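Local atomic coordinates of fiber (Murine adenovirus 2, PDB entry 5NBH), a protein that forms the viral fibre that probably mediates attachment to host cells, and binds N-acetylglucosamine in its distal domain, the part in this chain. Residues A[117-122]-A[211-216]; A[184-189]-A[215-220]; A[196-201]-A[222-227]. All blocks are in the same frame, centred on the assembly; numbering follows the deposited sequence. Where two conformers were deposited one is given.

All three contacts lie in the β-sandwich of the fibre's distal domain, which has ABCJ-GHID topology. Contacts 1 and 3 bring strands of opposite sheets face to face (116-125 with 208-217, and 191-205 with 223-231), and their centres are about 6 Å apart, so together they form one continuous piece of core. Contact 2 stays at one end of the GHID sheet; its centre is about 9 Å from that of contact 3 and about 15 Å from that of contact 1, with which it shares S215 and T216. Along the chain the segments of contact 3 alternate with those of the other two: the last strand, 223-231, returns to the ABCJ sheet beside strand 116-125, across from the GHID strands.

Contact 1. Residues A[117-122]-A[211-216]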
loop_
_atom_site.group_PDB
_atom_site.type_symbol
_atom_site.label_atom_id
_atom_site.label_comp_id
_atom_site.label_asym_id
_atom_site.label_seq_id
_atom_site.Cartn_x
_atom_site.Cartn_y
_atom_site.Cartn_z
ATOM N N VAL A 117 -3.640 7.205 -4.034
ATOM C CA VAL A 117 -3.813 6.091 -4.947
ATOM C C VAL A 117 -2.448 5.471 -5.254
ATOM O O VAL A 117 -1.535 6.174 -5.701
ATOM C CB VAL A 117 -4.525 6.521 -6.260
ATOM C CG1 VAL A 117 -4.704 5.322 -7.159
ATOM C CG2 VAL A 117 -5.868 7.213 -5.928
ATOM N N LEU A 118 -2.313 4.172 -5.009
ATOM C CA LEU A 118 -1.137 3.393 -5.407
ATOM C C LEU A 118 -1.458 2.713 -6.721
ATOM O O LEU A 118 -2.346 1.866 -6.786
ATOM C CB LEU A 118 -0.783 2.352 -4.314
ATOM C CG LEU A 118 0.344 1.357 -4.588
ATOM C CD1 LEU A 118 1.636 2.038 -4.917
ATOM C CD2 LEU A 118 0.520 0.423 -3.389
ATOM N N PHE A 119 -0.760 3.098 -7.790
ATOM C CA PHE A 119 -0.976 2.542 -9.117
ATOM C C PHE A 119 0.087 1.488 -9.373
ATOM O O PHE A 119 1.253 1.760 -9.153
ATOM C CB PHE A 119 -0.872 3.678 -10.158
ATOM C CG PHE A 119 -0.991 3.227 -11.585
ATOM C CD1 PHE A 119 0.123 2.761 -12.291
ATOM C CD2 PHE A 119 -2.223 3.199 -12.203
ATOM C CE1 PHE A 119 0.010 2.298 -13.591
ATOM C CE2 PHE A 119 -2.335 2.758 -13.509
ATOM C CZ PHE A 119 -1.223 2.310 -14.197
ATOM N N ASN A 120 -0.324 0.298 -9.775
ATOM C CA ASN A 120 0.582 -0.781 -10.121
ATOM C C ASN A 120 0.198 -1.339 -11.457
ATOM O O ASN A 120 -0.964 -1.577 -11.711
ATOM C CB ASN A 120 0.501 -1.917 -9.108
ATOM C CG ASN A 120 1.543 -2.979 -9.361
ATOM O OD1 ASN A 120 2.741 -2.740 -9.176
ATOM N ND2 ASN A 120 1.091 -4.180 -9.764
ATOM N N ILE A 121 1.184 -1.563 -12.312
ATOM C CA ILE A 121 0.960 -2.176 -13.599
ATOM C C ILE A 121 2.026 -3.230 -13.881
ATOM O O ILE A 121 3.187 -3.065 -13.542
ATOM C CB ILE A 121 0.898 -1.122 -14.743
ATOM C CG1 ILE A 121 0.396 -1.758 -16.033
ATOM C CG2 ILE A 121 2.231 -0.408 -14.920
ATOM C CD1 ILE A 121 -0.008 -0.715 -17.079
ATOM N N ASP A 122 1.590 -4.305 -14.507
ATOM C CA ASP A 122 2.466 -5.391 -14.936
ATOM C C ASP A 122 2.270 -5.495 -16.429
ATOM O O ASP A 122 1.192 -5.863 -16.862
ATOM C CB ASP A 122 2.006 -6.662 -14.250
ATOM C CG ASP A 122 3.054 -7.699 -14.246
ATOM O OD1 ASP A 122 3.687 -7.869 -13.195
ATOM O OD2 ASP A 122 3.289 -8.286 -15.306
ATOM N N ILE A 211 -3.791 8.270 -17.973
ATOM C CA ILE A 211 -2.505 7.844 -17.440
ATOM C C ILE A 211 -1.716 7.397 -18.648
ATOM O O ILE A 211 -2.090 6.419 -19.345
ATOM C CB ILE A 211 -2.611 6.700 -16.397
ATOM C CG1 ILE A 211 -3.434 7.166 -15.224
ATOM C CG2 ILE A 211 -1.233 6.193 -15.981
ATOM C CD1 ILE A 211 -3.603 6.156 -14.103
ATOM N N THR A 212 -0.605 8.083 -18.887
ATOM C CA THR A 212 0.241 7.777 -20.054
ATOM C C THR A 212 1.585 7.313 -19.546
ATOM O O THR A 212 2.218 8.022 -18.763
ATOM C CB THR A 212 0.379 9.008 -20.962
ATOM O OG1 THR A 212 -0.936 9.519 -21.267
ATOM C CG2 THR A 212 1.077 8.667 -22.244
ATOM N N LEU A 213 1.960 6.095 -19.932
ATOM C CA LEU A 213 3.241 5.512 -19.578
ATOM C C LEU A 213 4.167 5.427 -20.766
ATOM O O LEU A 213 3.736 5.058 -21.848
ATOM C CB LEU A 213 3.046 4.111 -18.999
ATOM C CG LEU A 213 1.945 3.990 -17.925
ATOM C CD1 LEU A 213 1.760 2.530 -17.586
ATOM C CD2 LEU A 213 2.289 4.766 -16.667
ATOM N N LYS A 214 5.440 5.759 -20.587
ATOM C CA LYS A 214 6.391 5.601 -21.690
ATOM C C LYS A 214 7.616 4.820 -21.238
ATOM O O LYS A 214 8.420 5.310 -20.440
ATOM C CB LYS A 214 6.776 6.945 -22.290
ATOM C CG LYS A 214 5.636 7.717 -22.888
ATOM C CD LYS A 214 6.073 9.086 -23.432
ATOM C CE LYS A 214 4.841 9.844 -23.879
ATOM N NZ LYS A 214 5.110 11.120 -24.615
ATOM N N SER A 215 7.731 3.602 -21.751
ATOM C CA SER A 215 8.845 2.724 -21.436
ATOM C C SER A 215 9.929 2.835 -22.507
ATOM O O SER A 215 9.629 2.913 -23.717
ATOM C CB SER A 215 8.365 1.280 -21.350
ATOM O OG SER A 215 7.580 0.877 -22.453
ATOM N N THR A 216 11.183 2.798 -22.090
ATOM C CA THR A 216 12.307 2.906 -23.047
ATOM C C THR A 216 13.084 1.595 -23.031
ATOM O O THR A 216 13.494 1.125 -21.971
ATOM C CB THR A 216 13.185 4.092 -22.724
ATOM O OG1 THR A 216 12.419 5.275 -22.925
ATOM C CG2 THR A 216 14.420 4.138 -23.610
#
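L213 and I121 meet tip to tip between segments 211-216 and 117-122, whose axes approach no nearer than 11.4 Å, and F119 and I211 occupy the space beside them. Starting at its CB, L213 leaves strand 208-217 toward the opposite strand, and CB passes loosely beside SG of C198. CG, turned beside the backbone N (chi1 -47°), carries the fork of the side chain into the interior. From there CD1 makes the contact: it lies 3.7 Å from CD1 of I121 and 4.0 Å from CG2 of the same residue, and at 4.4 Å from F119 CE1 it touches the ring obliquely. The other methyl, CD2 of L213, goes to its own sheet and lies 3.7 Å from CB of Y200. A forked leucine suits this place because its two methyls serve both layers.

This is face-to-face packing in the β-sandwich of the fibre head: strand 116-125 belongs to the ABCJ sheet and strand 208-217 to the GHID sheet, and the directions of segments 117-122 and 211-216 differ by 47°. I211 and F119 continue the core by sliding past each other in opposite directions. The long arm of I211 ends in CD1, 3.7 Å from F119 CE2 and slightly farther from CD2, again at an oblique angle to the ring. F119 stands with CG anti to the backbone N (chi1 176°), which carries its broad, flat ring across toward the other sheet, where it also touches L137; within its own sheet it meets the ring of F228. No hydrogen bond crosses between the two segments.

Contact 2. Residues A[184-189]-A[215-220]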
loop_
_atom_site.group_PDB
_atom_site.type_symbol
_atom_site.label_atom_id
_atom_site.label_comp_id
_atom_site.label_asym_id
_atom_site.label_seq_id
_atom_site.Cartn_x
_atom_site.Cartn_y
_atom_site.Cartn_z
ATOM N N ILE A 184 12.870 0.648 -13.916
ATOM C CA ILE A 184 12.224 -0.621 -14.216
ATOM C C ILE A 184 13.283 -1.559 -14.739
ATOM O O ILE A 184 14.330 -1.116 -15.207
ATOM C CB ILE A 184 11.071 -0.544 -15.245
ATOM C CG1 ILE A 184 11.489 0.151 -16.556
ATOM C CG2 ILE A 184 9.900 0.197 -14.660
ATOM C CD1 ILE A 184 10.616 -0.181 -17.744
ATOM N N VAL A 185 12.998 -2.831 -14.608
ATOM C CA VAL A 185 13.827 -3.865 -15.172
ATOM C C VAL A 185 12.990 -4.660 -16.157
ATOM O O VAL A 185 11.952 -5.212 -15.788
ATOM C CB VAL A 185 14.433 -4.784 -14.096
ATOM C CG1 VAL A 185 15.232 -5.899 -14.781
ATOM C CG2 VAL A 185 15.366 -4.003 -13.177
ATOM N N CYS A 186 13.470 -4.744 -17.399
ATOM C CA CYS A 186 12.873 -5.575 -18.413
ATOM C C CYS A 186 13.495 -6.972 -18.316
ATOM O O CYS A 186 14.690 -7.084 -18.103
ATOM C CB CYS A 186 13.083 -4.997 -19.812
ATOM S SG CYS A 186 12.078 -3.517 -20.104
ATOM N N SER A 187 12.678 -7.991 -18.476
ATOM C CA SER A 187 13.123 -9.389 -18.437
ATOM C C SER A 187 12.297 -10.239 -19.362
ATOM O O SER A 187 11.325 -9.765 -19.932
ATOM C CB SER A 187 13.011 -9.925 -17.002
ATOM O OG SER A 187 11.660 -10.078 -16.557
ATOM N N GLU A 188 12.657 -11.510 -19.521
ATOM C CA GLU A 188 11.816 -12.384 -20.310
ATOM C C GLU A 188 12.103 -13.796 -19.888
ATOM O O GLU A 188 13.259 -14.176 -19.818
ATOM C CB GLU A 188 12.066 -12.209 -21.808
ATOM C CG GLU A 188 11.045 -12.946 -22.659
ATOM C CD GLU A 188 11.244 -12.796 -24.157
ATOM O OE1 GLU A 188 12.146 -12.067 -24.634
ATOM O OE2 GLU A 188 10.463 -13.445 -24.868
ATOM N N ASN A 189 11.042 -14.509 -19.530
ATOM C CA ASN A 189 11.125 -15.904 -19.074
ATOM C C ASN A 189 12.122 -16.064 -17.930
ATOM O O ASN A 189 12.935 -16.999 -17.953
ATOM C CB ASN A 189 11.533 -16.835 -20.222
ATOM C CG ASN A 189 10.515 -16.885 -21.333
ATOM O OD1 ASN A 189 9.306 -16.822 -21.096
ATOM N ND2 ASN A 189 11.002 -17.023 -22.568
ATOM N N SER A 215 7.731 3.602 -21.751
ATOM C CA SER A 215 8.845 2.724 -21.436
ATOM C C SER A 215 9.929 2.835 -22.507
ATOM O O SER A 215 9.629 2.913 -23.717
ATOM C CB SER A 215 8.365 1.280 -21.350
ATOM O OG SER A 215 7.580 0.877 -22.453
ATOM N N THR A 216 11.183 2.798 -22.090
ATOM C CA THR A 216 12.307 2.906 -23.047
ATOM C C THR A 216 13.084 1.595 -23.031
ATOM O O THR A 216 13.494 1.125 -21.971
ATOM C CB THR A 216 13.185 4.092 -22.724
ATOM O OG1 THR A 216 12.419 5.275 -22.925
ATOM C CG2 THR A 216 14.420 4.138 -23.610
ATOM N N THR A 217 13.224 0.980 -24.205
ATOM C CA THR A 217 13.890 -0.330 -24.337
ATOM C C THR A 217 15.027 -0.274 -25.402
ATOM O O THR A 217 15.017 0.593 -26.261
ATOM C CB THR A 217 12.903 -1.459 -24.656
ATOM O OG1 THR A 217 12.291 -1.251 -25.947
ATOM C CG2 THR A 217 11.806 -1.501 -23.590
ATOM N N SER A 218 15.991 -1.179 -25.277
ATOM C CA SER A 218 17.011 -1.427 -26.301
ATOM C C SER A 218 17.054 -2.917 -26.588
ATOM O O SER A 218 17.583 -3.693 -25.787
ATOM C CB SER A 218 18.385 -0.978 -25.825
ATOM O OG SER A 218 18.313 0.288 -25.219
ATOM N N GLY A 219 16.426 -3.338 -27.674
ATOM C CA GLY A 219 16.547 -4.704 -28.125
ATOM C C GLY A 219 15.510 -5.668 -27.599
ATOM O O GLY A 219 15.193 -6.644 -28.277
ATOM N N CYS A 220 14.931 -5.370 -26.444
ATOM C CA CYS A 220 14.086 -6.300 -25.720
ATOM C C CYS A 220 12.612 -5.963 -25.814
ATOM O O CYS A 220 12.204 -4.875 -26.221
ATOM C CB CYS A 220 14.525 -6.382 -24.246
ATOM S SG CYS A 220 14.520 -4.830 -23.329
#
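Strands 179-188 and 208-217 run roughly the same way in one sheet with strand 191-205 between them, so the CA atoms of segments 184-189 and 215-220 stay well apart, 8.6 Å from I184 to S215 and 7.4 Å from C186 to C220, which belongs to the chain beyond the strand, and no backbone hydrogen bond joins the segments directly.

Contact is made by side chains that meet over the face of the intervening strand. C186 is central: its CB lies 3.8 Å from SG of C220, and its own SG, turned beside the backbone N, reaches CG2 of T217 at 4.0 Å. In C220 the first torsion (chi1 58°) sets SG between its backbone N and carbonyl carbon, against C186. T217 splits its two branches: the methyl goes to the sulfur of C186, while OG1 bonds to the carbonyl O of A129 and to NE2 of Q133. Two residues earlier on each strand, CD1 of I184 approaches CB of S215 at 4.5 Å, a loose contact, and S215 OG is taken by Q133 and W135. Threonine and serine suit such places because each offers carbon toward strand 179-188 and a hydroxyl to strand 131-140 or the chain just before it. G219, with phi 91°, allows the chain to turn back, since a CB there would press on the carbonyl O of S218.

S215 and T217 bond to Q133, a residue seen to bind N-acetylglucosamine, and so probably help to position it. The cysteines are not joined: SG of C186 and SG of C220 are 4.3 Å apart, so the direct contact between the segments is van der Waals packing of thiol, methylene and methyl groups, with no disulfide.

Contact 3. Residues A[196-201]-A[222-227]; sequences TYCSYA and PIFQMS
The hydrophobic core between the two sheets of the β-sandwich brings C198, on strand 191-205 of the GHID sheet, against F224 and M226 on strand 223-231 of the ABCJ sheet. The axes of segments 196-201 and 223-227 come within 9.1 Å, and small C198 lies where M226 reaches across. M226 has two conformers, and its contacts here are those of one of them. In that conformer CB of C198 is 3.6 Å from SD of M226. SG of C198, held anti to the backbone N (chi1 -174°), lies 3.8 Å from SD of M226 and 3.9 Å from CE2 of F224. This is a cysteine sulfur-aromatic contact of oblique type: SG is 4.8 Å from the ring centroid of F224 and 54° off the ring normal. A slim, polarisable thiol suits this spot, since it can pack against a second sulfur and a ring at once.

The chain of M226 is bent beyond CB, bringing SD across to C198 and carrying CE toward Y200, whose CD1 it approaches loosely at 4.5 Å. The flexible methionine chain can bend to touch C198 and come near Y200. Y200 stacks in turn on F228, and F224 also touches I184 and S215, so the cluster continues along both sheets.

Y197 stacks on F192 of the third subunit. Strand 191-205 thus serves the core of its own subunit and the trimer contact, Y200 also touching Q225 of the third subunit, in the ABCJ-GHID β-sandwich that forms one blade of the fibre's three-bladed propeller.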
loop_
_atom_site.group_PDB
_atom_site.type_symbol
_atom_site.label_atom_id
_atom_site.label_comp_id
_atom_site.label_asym_id
_atom_site.label_seq_id
_atom_site.Cartn_x
_atom_site.Cartn_y
_atom_site.Cartn_z
ATOM N N THR A 196 16.311 -0.080 -17.079
ATOM C CA THR A 196 15.882 1.085 -17.825
ATOM C C THR A 196 14.854 1.864 -16.979
ATOM O O THR A 196 14.915 1.854 -15.720
ATOM C CB THR A 196 15.429 0.690 -19.257
ATOM O OG1 THR A 196 15.082 1.881 -19.982
ATOM C CG2 THR A 196 14.271 -0.300 -19.258
ATOM N N TYR A 197 13.977 2.591 -17.626
ATOM C CA TYR A 197 13.035 3.481 -16.938
ATOM C C TYR A 197 11.728 3.588 -17.704
ATOM O O TYR A 197 11.633 3.225 -18.892
ATOM C CB TYR A 197 13.652 4.864 -16.748
ATOM C CG TYR A 197 14.253 5.426 -18.027
ATOM C CD1 TYR A 197 13.463 6.040 -18.967
ATOM C CD2 TYR A 197 15.622 5.325 -18.281
ATOM C CE1 TYR A 197 14.000 6.542 -20.143
ATOM C CE2 TYR A 197 16.168 5.840 -19.452
ATOM C CZ TYR A 197 15.350 6.439 -20.379
ATOM O OH TYR A 197 15.873 6.977 -21.562
ATOM N N CYS A 198 10.704 4.038 -16.974
ATOM C CA CYS A 198 9.402 4.249 -17.522
ATOM C C CYS A 198 8.861 5.554 -16.950
ATOM O O CYS A 198 8.953 5.795 -15.735
ATOM C CB CYS A 198 8.484 3.090 -17.162
ATOM S SG CYS A 198 6.839 3.139 -17.939
ATOM N N SER A 199 8.328 6.405 -17.808
ATOM C CA SER A 199 7.656 7.613 -17.324
ATOM C C SER A 199 6.171 7.354 -17.034
ATOM O O SER A 199 5.560 6.438 -17.593
ATOM C CB SER A 199 7.793 8.743 -18.312
ATOM O OG SER A 199 7.133 8.458 -19.476
ATOM N N TYR A 200 5.609 8.188 -16.185
ATOM C CA TYR A 200 4.164 8.240 -16.019
ATOM C C TYR A 200 3.745 9.702 -16.082
ATOM O O TYR A 200 4.475 10.592 -15.664
ATOM C CB TYR A 200 3.715 7.545 -14.719
ATOM C CG TYR A 200 4.338 8.181 -13.503
ATOM C CD1 TYR A 200 5.570 7.747 -13.048
ATOM C CD2 TYR A 200 3.720 9.249 -12.839
ATOM C CE1 TYR A 200 6.186 8.330 -11.943
ATOM C CE2 TYR A 200 4.347 9.862 -11.728
ATOM C CZ TYR A 200 5.576 9.383 -11.291
ATOM O OH TYR A 200 6.249 9.973 -10.218
ATOM N N ALA A 201 2.544 9.939 -16.546
ATOM C CA ALA A 201 1.994 11.294 -16.629
ATOM C C ALA A 201 0.491 11.202 -16.486
ATOM O O ALA A 201 -0.158 10.385 -17.159
ATOM C CB ALA A 201 2.383 11.922 -17.951
ATOM N N PRO A 222 9.157 -5.031 -24.048
ATOM C CA PRO A 222 8.810 -4.269 -22.846
ATOM C C PRO A 222 7.982 -5.143 -21.901
ATOM O O PRO A 222 6.791 -5.314 -22.082
ATOM C CB PRO A 222 8.070 -3.039 -23.394
ATOM C CG PRO A 222 7.529 -3.488 -24.718
ATOM C CD PRO A 222 8.445 -4.559 -25.250
ATOM N N ILE A 223 8.669 -5.763 -20.955
ATOM C CA ILE A 223 8.067 -6.671 -20.007
ATOM C C ILE A 223 8.591 -6.248 -18.643
ATOM O O ILE A 223 9.747 -6.472 -18.346
ATOM C CB ILE A 223 8.460 -8.134 -20.278
ATOM C CG1 ILE A 223 7.982 -8.545 -21.659
ATOM C CG2 ILE A 223 7.872 -9.042 -19.202
ATOM C CD1 ILE A 223 8.302 -9.987 -22.029
ATOM N N PHE A 224 7.741 -5.590 -17.861
ATOM C CA PHE A 224 8.134 -4.952 -16.613
ATOM C C PHE A 224 6.948 -4.720 -15.687
ATOM O O PHE A 224 5.827 -4.757 -16.164
ATOM C CB PHE A 224 8.801 -3.606 -16.895
ATOM C CG PHE A 224 7.922 -2.619 -17.593
ATOM C CD1 PHE A 224 7.842 -2.589 -18.984
ATOM C CD2 PHE A 224 7.193 -1.693 -16.876
ATOM C CE1 PHE A 224 7.046 -1.650 -19.635
ATOM C CE2 PHE A 224 6.395 -0.763 -17.523
ATOM C CZ PHE A 224 6.309 -0.750 -18.899
ATOM N N GLN A 225 7.219 -4.478 -14.392
ATOM C CA GLN A 225 6.224 -4.032 -13.398
ATOM C C GLN A 225 6.696 -2.670 -12.884
ATOM O O GLN A 225 7.901 -2.418 -12.746
ATOM C CB GLN A 225 6.052 -5.017 -12.184
ATOM C CG GLN A 225 4.972 -4.598 -11.143
ATOM C CD GLN A 225 4.713 -5.566 -9.950
ATOM O OE1 GLN A 225 5.107 -5.277 -8.817
ATOM N NE2 GLN A 225 3.944 -6.619 -10.183
ATOM N N MET A 226 5.761 -1.764 -12.668
ATOM C CA MET A 226 6.078 -0.526 -11.960
ATOM C C MET A 226 4.891 0.050 -11.236
ATOM O O MET A 226 3.764 -0.257 -11.532
ATOM C CB MET A 226 6.740 0.533 -12.838
ATOM C CG MET A 226 5.990 1.092 -14.024
ATOM S SD MET A 226 6.512 2.824 -14.125
ATOM C CE MET A 226 5.677 3.283 -12.611
ATOM N N SER A 227 5.201 0.835 -10.223
ATOM C CA SER A 227 4.168 1.408 -9.387
ATOM C C SER A 227 4.576 2.802 -9.067
ATOM O O SER A 227 5.771 3.121 -9.064
ATOM C CB SER A 227 3.920 0.542 -8.126
ATOM O OG SER A 227 4.920 0.715 -7.182
#